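Local coordinates for nucleoplasmin-like protein (Drosophila melanogaster, PDB 1NLQ) that binds core histones and works in the ATP-facilitated assembly of approximately regularly spaced nucleosomal arrays, its N-terminal core forming pentameric rings, at residues V51-N54 / S59-I62. Numbering follows the deposited sequence.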
ATOM      1  N   VAL A  51     -15.607   9.169   3.047  1.00 15.60           N
ATOM      2  CA  VAL A  51     -15.572   9.018   4.495  1.00 15.60           C
ATOM      3  C   VAL A  51     -14.756  10.175   5.045  1.00 15.60           C
ATOM      4  O   VAL A  51     -13.654  10.442   4.582  1.00 15.60           O
ATOM      5  CB  VAL A  51     -14.903   7.694   4.920  1.00 17.63           C
ATOM      6  CG1 VAL A  51     -14.824   7.607   6.438  1.00 17.63           C
ATOM      7  CG2 VAL A  51     -15.682   6.515   4.365  1.00 17.63           C
ATOM      8  N   GLU A  52     -15.311  10.873   6.020  1.00 17.22           N
ATOM      9  CA  GLU A  52     -14.628  12.002   6.623  1.00 17.22           C
ATOM     10  C   GLU A  52     -14.266  11.643   8.049  1.00 17.22           C
ATOM     11  O   GLU A  52     -15.068  11.039   8.761  1.00 17.22           O
ATOM     12  CB  GLU A  52     -15.547  13.217   6.629  1.00 25.61           C
ATOM     13  CG  GLU A  52     -14.954  14.423   7.324  1.00 25.61           C
ATOM     14  CD  GLU A  52     -16.016  15.409   7.734  1.00 25.61           C
ATOM     15  OE1 GLU A  52     -16.611  16.064   6.852  1.00 25.61           O
ATOM     16  OE2 GLU A  52     -16.258  15.515   8.952  1.00 25.61           O
ATOM     17  N   VAL A  53     -13.058  11.996   8.470  1.00 17.29           N
ATOM     18  CA  VAL A  53     -12.642  11.705   9.829  1.00 17.29           C
ATOM     19  C   VAL A  53     -12.705  13.003  10.628  1.00 17.29           C
ATOM     20  O   VAL A  53     -12.402  14.076  10.111  1.00 17.29           O
ATOM     21  CB  VAL A  53     -11.201  11.103   9.883  1.00 18.22           C
ATOM     22  CG1 VAL A  53     -10.170  12.134   9.476  1.00 18.22           C
ATOM     23  CG2 VAL A  53     -10.902  10.605  11.288  1.00 18.22           C
ATOM     24  N   ASN A  54     -13.132  12.893  11.883  1.00 21.35           N
ATOM     25  CA  ASN A  54     -13.245  14.052  12.755  1.00 21.35           C
ATOM     26  C   ASN A  54     -12.568  13.819  14.092  1.00 21.35           C
ATOM     27  O   ASN A  54     -12.802  12.811  14.749  1.00 21.35           O
ATOM     28  CB  ASN A  54     -14.712  14.388  13.030  1.00 22.76           C
ATOM     29  CG  ASN A  54     -15.467  14.769  11.782  1.00 22.76           C
ATOM     30  OD1 ASN A  54     -15.972  13.907  11.050  1.00 22.76           O
ATOM     31  ND2 ASN A  54     -15.539  16.068  11.515  1.00 22.76           N
ATOM     32  N   SER A  59      -8.584  19.902  15.790  1.00 40.77           N
ATOM     33  CA  SER A  59      -9.369  20.719  14.868  1.00 40.77           C
ATOM     34  C   SER A  59      -9.362  20.032  13.512  1.00 40.77           C
ATOM     35  O   SER A  59      -9.272  20.681  12.457  1.00 40.77           O
ATOM     36  CB  SER A  59      -8.762  22.119  14.747  1.00 45.84           C
ATOM     37  OG  SER A  59      -8.787  22.788  16.004  1.00 45.84           O
ATOM     38  N   VAL A  60      -9.447  18.707  13.567  1.00 25.69           N
ATOM     39  CA  VAL A  60      -9.420  17.870  12.384  1.00 25.69           C
ATOM     40  C   VAL A  60     -10.780  17.446  11.848  1.00 25.69           C
ATOM     41  O   VAL A  60     -11.611  16.889  12.565  1.00 25.69           O
ATOM     42  CB  VAL A  60      -8.568  16.600  12.642  1.00 39.46           C
ATOM     43  CG1 VAL A  60      -8.928  15.504  11.644  1.00 39.46           C
ATOM     44  CG2 VAL A  60      -7.087  16.941  12.500  1.00 39.46           C
ATOM     45  N   GLN A  61     -10.985  17.745  10.571  1.00 20.61           N
ATOM     46  CA  GLN A  61     -12.181  17.382   9.828  1.00 20.61           C
ATOM     47  C   GLN A  61     -11.728  17.354   8.376  1.00 20.61           C
ATOM     48  O   GLN A  61     -11.507  18.401   7.755  1.00 20.61           O
ATOM     49  CB  GLN A  61     -13.318  18.390  10.014  1.00 23.40           C
ATOM     50  CG  GLN A  61     -14.506  18.099   9.089  1.00 23.40           C
ATOM     51  CD  GLN A  61     -15.791  18.801   9.499  1.00 23.40           C
ATOM     52  OE1 GLN A  61     -16.500  18.361  10.412  1.00 23.40           O
ATOM     53  NE2 GLN A  61     -16.097  19.901   8.820  1.00 23.40           N
ATOM     54  N   ILE A  62     -11.591  16.148   7.838  1.00 16.46           N
ATOM     55  CA  ILE A  62     -11.110  15.998   6.476  1.00 16.46           C
ATOM     56  C   ILE A  62     -11.427  14.604   5.941  1.00 16.46           C
ATOM     57  O   ILE A  62     -11.403  13.632   6.691  1.00 16.46           O
ATOM     58  CB  ILE A  62      -9.576  16.207   6.448  1.00 18.78           C
ATOM     59  CG1 ILE A  62      -9.057  16.239   5.010  1.00 18.78           C
ATOM     60  CG2 ILE A  62      -8.896  15.077   7.217  1.00 18.78           C
ATOM     61  CD1 ILE A  62      -7.568  16.601   4.913  1.00 18.78           C
TER
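V53 and I62 face each other as an antiparallel hydrogen-bonded pair, V53 N giving to I62 O at 2.9 Å and I62 N returning to V53 O at 3.2 Å. On the face that carries their side chains, V53 CG1, set between its own backbone N and carbonyl carbon (chi1 68°), meets I62 CG2 at 3.9 Å and V60 CG1 at 4.2 Å. The other face is polar. There the N54 and Q61 side chains lie side by side, pointing the same way, with amide planes nearly perpendicular (87°), and N54 ND2 makes a weak, bent bond to Q61 OE1 (2.7 Å). The same nitrogen gives to E52 OE2, nearly along that oxygen's C-O axis; it thus bonds to two acceptors 3.2 Å apart, E52 OE2 and Q61 OE1, and probably offsets their repulsion. Extended from a CG anti to the backbone N (chi1 176°), the E52 chain brings OE2 to 3.1 Å from Q61 CG. Further out, E52 and N54 bond through their backbones to K89 and T87, and F6 of a neighbouring subunit packs on V53 and V60. This part of the 48-55/60-68 beta hairpin, apolar toward that subunit, belongs to the eight-stranded jelly-roll beta sandwich of the nucleoplasmin core.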